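Local atomic coordinates of beta subunit of photoactivated adenylyl cyclase (PDB entry 5M2A), a protein that probably converts ATP to cyclic AMP in response to blue light, using a flavin-binding BLUF sensor joined to an adenylyl cyclase catalytic domain. Residues K154-S159 and G250-H255; G254-G259 and G273-V278. One frame throughout, in Å; residues are numbered along the deposited sequence. Where two conformers were deposited one is given.

Interaction 1. Residues K154-S159 and G250-H255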
loop_
_atom_site.group_PDB
_atom_site.type_symbol
_atom_site.label_atom_id
_atom_site.label_comp_id
_atom_site.label_asym_id
_atom_site.label_seq_id
_atom_site.Cartn_x
_atom_site.Cartn_y
_atom_site.Cartn_z
ATOM N N LYS A 154 -8.219 -18.729 -2.052
ATOM C CA LYS A 154 -8.055 -17.673 -3.037
ATOM C C LYS A 154 -7.304 -18.187 -4.255
ATOM O O LYS A 154 -6.411 -19.035 -4.151
ATOM C CB LYS A 154 -7.261 -16.468 -2.487
ATOM C CG LYS A 154 -7.950 -15.664 -1.400
ATOM C CD LYS A 154 -9.101 -14.858 -1.960
ATOM C CE LYS A 154 -9.469 -13.689 -1.048
ATOM N NZ LYS A 154 -10.740 -13.058 -1.498
ATOM N N ILE A 155 -7.657 -17.622 -5.402
ATOM C CA ILE A 155 -6.826 -17.701 -6.596
ATOM C C ILE A 155 -5.879 -16.520 -6.531
ATOM O O ILE A 155 -6.321 -15.374 -6.395
ATOM C CB ILE A 155 -7.670 -17.662 -7.880
ATOM C CG1 ILE A 155 -8.556 -18.910 -7.950
ATOM C CG2 ILE A 155 -6.755 -17.544 -9.123
ATOM C CD1 ILE A 155 -9.549 -18.922 -9.119
ATOM N N ILE A 156 -4.585 -16.794 -6.605
ATOM C CA ILE A 156 -3.576 -15.747 -6.585
ATOM C C ILE A 156 -3.138 -15.500 -8.019
ATOM O O ILE A 156 -2.871 -16.444 -8.767
ATOM C CB ILE A 156 -2.384 -16.136 -5.689
ATOM C CG1 ILE A 156 -2.881 -16.473 -4.282
ATOM C CG2 ILE A 156 -1.376 -14.998 -5.615
ATOM C CD1 ILE A 156 -3.453 -15.264 -3.529
ATOM N N PHE A 157 -3.053 -14.226 -8.385
ATOM C CA PHE A 157 -2.718 -13.777 -9.727
ATOM C C PHE A 157 -1.387 -13.032 -9.652
ATOM O O PHE A 157 -1.208 -12.172 -8.792
ATOM C CB PHE A 157 -3.873 -12.884 -10.237
ATOM C CG PHE A 157 -3.577 -12.096 -11.500
ATOM C CD1 PHE A 157 -2.725 -10.997 -11.482
ATOM C CD2 PHE A 157 -4.250 -12.399 -12.681
ATOM C CE1 PHE A 157 -2.482 -10.253 -12.640
ATOM C CE2 PHE A 157 -4.014 -11.646 -13.852
ATOM C CZ PHE A 157 -3.134 -10.580 -13.828
ATOM N N PHE A 158 -0.450 -13.368 -10.540
ATOM C CA PHE A 158 0.769 -12.581 -10.725
ATOM C C PHE A 158 0.951 -12.363 -12.214
ATOM O O PHE A 158 0.869 -13.319 -12.988
ATOM C CB PHE A 158 2.019 -13.286 -10.175
ATOM C CG PHE A 158 2.241 -13.106 -8.708
ATOM C CD1 PHE A 158 2.777 -11.933 -8.217
ATOM C CD2 PHE A 158 1.947 -14.121 -7.819
ATOM C CE1 PHE A 158 3.002 -11.765 -6.861
ATOM C CE2 PHE A 158 2.171 -13.959 -6.459
ATOM C CZ PHE A 158 2.698 -12.781 -5.983
ATOM N N SER A 159 1.193 -11.118 -12.617
ATOM C CA SER A 159 1.542 -10.841 -14.002
ATOM C C SER A 159 2.698 -9.857 -14.022
ATOM O O SER A 159 2.773 -8.970 -13.175
ATOM C CB SER A 159 0.357 -10.286 -14.788
ATOM O OG SER A 159 -0.059 -9.020 -14.302
ATOM N N GLY A 250 0.781 -15.926 -14.132
ATOM C CA GLY A 250 0.628 -17.173 -13.387
ATOM C C GLY A 250 -0.555 -17.082 -12.443
ATOM O O GLY A 250 -0.816 -16.025 -11.864
ATOM N N LEU A 251 -1.267 -18.198 -12.290
ATOM C CA LEU A 251 -2.373 -18.274 -11.345
ATOM C C LEU A 251 -2.222 -19.507 -10.476
ATOM O O LEU A 251 -1.858 -20.584 -10.963
ATOM C CB LEU A 251 -3.717 -18.347 -12.059
ATOM C CG LEU A 251 -4.047 -17.350 -13.165
ATOM C CD1 LEU A 251 -5.351 -17.764 -13.813
ATOM C CD2 LEU A 251 -4.152 -15.942 -12.608
ATOM N N SER A 252 -2.551 -19.368 -9.195
ATOM C CA SER A 252 -2.534 -20.510 -8.299
ATOM C C SER A 252 -3.803 -20.471 -7.463
ATOM O O SER A 252 -4.543 -19.487 -7.473
ATOM C CB SER A 252 -1.309 -20.507 -7.388
ATOM O OG SER A 252 -1.390 -19.415 -6.493
ATOM N N TYR A 253 -4.070 -21.573 -6.777
ATOM C CA TYR A 253 -5.242 -21.677 -5.920
ATOM C C TYR A 253 -4.849 -22.370 -4.630
ATOM O O TYR A 253 -4.181 -23.409 -4.661
ATOM C CB TYR A 253 -6.360 -22.462 -6.606
ATOM C CG TYR A 253 -7.559 -22.685 -5.716
ATOM C CD1 TYR A 253 -8.334 -21.610 -5.291
ATOM C CD2 TYR A 253 -7.919 -23.955 -5.305
ATOM C CE1 TYR A 253 -9.442 -21.806 -4.486
ATOM C CE2 TYR A 253 -9.029 -24.158 -4.496
ATOM C CZ TYR A 253 -9.778 -23.078 -4.088
ATOM O OH TYR A 253 -10.885 -23.273 -3.289
ATOM N N GLY A 254 -5.268 -21.821 -3.500
ATOM C CA GLY A 254 -4.965 -22.510 -2.263
ATOM C C GLY A 254 -5.420 -21.708 -1.071
ATOM O O GLY A 254 -6.032 -20.641 -1.202
ATOM N N HIS A 255 -5.104 -22.260 0.096
ATOM C CA HIS A 255 -5.359 -21.625 1.382
ATOM C C HIS A 255 -4.347 -20.518 1.605
ATOM O O HIS A 255 -3.137 -20.745 1.520
ATOM C CB HIS A 255 -5.248 -22.643 2.518
ATOM C CG HIS A 255 -6.180 -23.797 2.376
ATOM N ND1 HIS A 255 -7.030 -23.934 1.300
ATOM C CD2 HIS A 255 -6.393 -24.872 3.164
ATOM C CE1 HIS A 255 -7.730 -25.045 1.435
ATOM N NE2 HIS A 255 -7.362 -25.632 2.556
#
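Residues 154-159 and 250-255 run antiparallel as neighbouring strands, and Lys154, Ile156 and Phe158 each exchange a pair of backbone hydrogen bonds with Gly254, Ser252 and Gly250, respectively. The bond from Lys154 N to Gly254 O is 3.0 Å long and nearly straight at N-H (173°). Between Ile156 N and Ser252 O the distance is 2.8 Å, with the donor above the carbonyl plane. Ile155 and Tyr253 form a non-hydrogen-bonded pair, with CA atoms 4.3 Å apart. Their side chains cross at about a right angle, and Ile155 CG1 meets Tyr253 CD1 at 3.8 Å. With CG anti to the backbone N (chi1 176°), the Tyr253 ring starts beside its own carbonyl carbon, and CD1 lies 3.4 Å from Lys154 O. An alanine at Tyr253 would probably leave Ile155 CG1 without its aromatic neighbour and open a gap beside the Lys154 carbonyl. Phe157 and Leu251 are on the same face of the sheet. Leu251 CD2 reaches Phe157 CD2 at 3.5 Å, approaching the ring obliquely. Both side chains also touch Ser222 of helix 215-235. Ile156 and Ser252 point to the other face, where Ser252 OG sits 3.5 Å from Ile156 CB. Ser252 is buried, and its OG is probably hydrogen-bonded to Ala275 O of helix 274-285, at an unusually short distance. Ile156, Phe158 and Ser252 all pack on Ala279 of the same helix. The far edge of 154-159 bonds to strand 205-211, through Phe210, Ala208 and Val206. Strand 150-161 is therefore an inner strand, flanked by 247-258 and 205-211. The order 247-258, 150-161, 205-211, 197-202 is that of the ferredoxin-like core of class III nucleotide cyclases, and the end of strand 150-161 carries Asp160 and Ile161 of the magnesium site.

Interaction 2. Residues G254-G259 and G273-V278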
loop_
_atom_site.group_PDB
_atom_site.type_symbol
_atom_site.label_atom_id
_atom_site.label_comp_id
_atom_site.label_asym_id
_atom_site.label_seq_id
_atom_site.Cartn_x
_atom_site.Cartn_y
_atom_site.Cartn_z
ATOM N N GLY A 254 -5.268 -21.821 -3.500
ATOM C CA GLY A 254 -4.965 -22.510 -2.263
ATOM C C GLY A 254 -5.420 -21.708 -1.071
ATOM O O GLY A 254 -6.032 -20.641 -1.202
ATOM N N HIS A 255 -5.104 -22.260 0.096
ATOM C CA HIS A 255 -5.359 -21.625 1.382
ATOM C C HIS A 255 -4.347 -20.518 1.605
ATOM O O HIS A 255 -3.137 -20.745 1.520
ATOM C CB HIS A 255 -5.248 -22.643 2.518
ATOM C CG HIS A 255 -6.180 -23.797 2.376
ATOM N ND1 HIS A 255 -7.030 -23.934 1.300
ATOM C CD2 HIS A 255 -6.393 -24.872 3.164
ATOM C CE1 HIS A 255 -7.730 -25.045 1.435
ATOM N NE2 HIS A 255 -7.362 -25.632 2.556
ATOM N N VAL A 256 -4.834 -19.320 1.883
ATOM C CA VAL A 256 -3.959 -18.206 2.207
ATOM C C VAL A 256 -4.544 -17.494 3.407
ATOM O O VAL A 256 -5.768 -17.421 3.566
ATOM C CB VAL A 256 -3.772 -17.226 1.029
ATOM C CG1 VAL A 256 -3.076 -17.925 -0.146
ATOM C CG2 VAL A 256 -5.099 -16.649 0.590
ATOM N N ILE A 257 -3.668 -17.024 4.275
ATOM C CA ILE A 257 -4.076 -16.205 5.402
ATOM C C ILE A 257 -4.132 -14.768 4.910
ATOM O O ILE A 257 -3.176 -14.278 4.305
ATOM C CB ILE A 257 -3.098 -16.358 6.573
ATOM C CG1 ILE A 257 -3.043 -17.822 7.007
ATOM C CG2 ILE A 257 -3.510 -15.456 7.742
ATOM C CD1 ILE A 257 -2.000 -18.092 8.074
ATOM N N GLU A 258 -5.256 -14.100 5.144
ATOM C CA GLU A 258 -5.445 -12.720 4.718
ATOM C C GLU A 258 -5.691 -11.859 5.946
ATOM O O GLU A 258 -6.511 -12.213 6.798
ATOM C CB GLU A 258 -6.621 -12.589 3.739
ATOM C CG GLU A 258 -6.947 -11.140 3.383
ATOM C CD GLU A 258 -7.763 -10.998 2.104
ATOM O OE1 GLU A 258 -7.287 -10.320 1.163
ATOM O OE2 GLU A 258 -8.876 -11.565 2.035
ATOM N N GLY A 259 -4.972 -10.752 6.048
ATOM C CA GLY A 259 -5.165 -9.868 7.176
ATOM C C GLY A 259 -3.976 -8.955 7.407
ATOM O O GLY A 259 -3.059 -8.862 6.594
ATOM N N GLY A 273 0.815 -17.759 2.148
ATOM C CA GLY A 273 0.534 -19.147 1.844
ATOM C C GLY A 273 1.286 -19.594 0.616
ATOM O O GLY A 273 1.778 -18.786 -0.168
ATOM N N ASP A 274 1.345 -20.920 0.465
ATOM C CA ASP A 274 2.062 -21.532 -0.653
ATOM C C ASP A 274 1.594 -20.985 -1.989
ATOM O O ASP A 274 2.392 -20.826 -2.917
ATOM C CB ASP A 274 1.869 -23.047 -0.622
ATOM C CG ASP A 274 3.054 -23.764 -0.037
ATOM O OD1 ASP A 274 4.182 -23.262 -0.210
ATOM O OD2 ASP A 274 2.854 -24.826 0.591
ATOM N N ALA A 275 0.298 -20.695 -2.107
ATOM C CA ALA A 275 -0.249 -20.262 -3.386
ATOM C C ALA A 275 0.424 -18.996 -3.893
ATOM O O ALA A 275 0.536 -18.800 -5.109
ATOM C CB ALA A 275 -1.757 -20.058 -3.259
ATOM N N VAL A 276 0.877 -18.120 -2.989
ATOM C CA VAL A 276 1.532 -16.892 -3.433
ATOM C C VAL A 276 2.823 -17.222 -4.173
ATOM O O VAL A 276 3.065 -16.736 -5.286
ATOM C CB VAL A 276 1.790 -15.953 -2.240
ATOM C CG1 VAL A 276 2.578 -14.727 -2.688
ATOM C CG2 VAL A 276 0.475 -15.545 -1.587
ATOM N N ASN A 277 3.673 -18.051 -3.563
ATOM C CA ASN A 277 4.921 -18.435 -4.214
ATOM C C ASN A 277 4.659 -19.199 -5.508
ATOM O O ASN A 277 5.360 -19.000 -6.506
ATOM C CB ASN A 277 5.775 -19.272 -3.263
ATOM C CG ASN A 277 7.049 -19.771 -3.917
ATOM O OD1 ASN A 277 7.712 -19.032 -4.646
ATOM N ND2 ASN A 277 7.389 -21.034 -3.674
ATOM N N VAL A 278 3.656 -20.081 -5.509
ATOM C CA VAL A 278 3.398 -20.892 -6.700
ATOM C C VAL A 278 2.968 -20.010 -7.862
ATOM O O VAL A 278 3.435 -20.188 -8.993
ATOM C CB VAL A 278 2.357 -21.987 -6.409
ATOM C CG1 VAL A 278 1.987 -22.706 -7.706
ATOM C CG2 VAL A 278 2.911 -22.976 -5.417
HETATM O O HOH W 1 -1.565 -21.701 -0.357
#
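Gly254 meets Ala275 where strand 247-258 passes the start of helix 274-285. The two are joined through a beta-hairpin: strand 247-258 pairs antiparallel with 266-272, and the chain then enters the helix. Gly254 N lies 3.9 Å from Ala275 CB. The fit is close here, since a CB on Gly254 would come tight against that methyl. His255 contributes its backbone, while the end of its imidazole side chain leads away from the helix. His255 O accepts a hydrogen bond from a water at 2.6 Å. The same water accepts one from Ala275 N at 2.7 Å, so it bridges the strand to the first turn of the helix. No direct hydrogen bond crosses between the segments. Val256 follows, with CG1 anti to its carbonyl carbon (chi1 -64°). This methyl packs against Ala275 CB at 4.0 Å and also lies near Gly273 CA. Ile257 bonds through its backbone to Leu272, and its side chain packs on Val176 of the second subunit. In one of its two conformers, Asp274 has OD2 hydrogen-bonded to Ser165 OG of the second subunit. Gly273 takes backbone angles suited to glycine, and a CB there would clash with His255 O. Just inside the helix, Val276 N donates to Gly273 O at 3.0 Å.

Overall arrangement
Interactions 1 and 2 follow one another along strand 247-258 and share Gly254 and His255; their centres are about 8 Å apart. Ser252 OG lies 2.4 Å from Ala275 O, a probable but very short hydrogen bond. The helix of interaction 2 lies over the sheet face that carries Ile156, Phe158 and Ser252. Across the two contacts, Phe158 CE2 packs near Val276 O at 3.1 Å, and Lys154 CG meets Val256 CG2 at 3.6 Å. The Phe158 side chain is about 10 Å from the bound magnesium ion, held in the site of Asp160, Ile161 and Asp204. Ile257 of interaction 2 packs on the second subunit, whereas no other chain touches the segments of interaction 1.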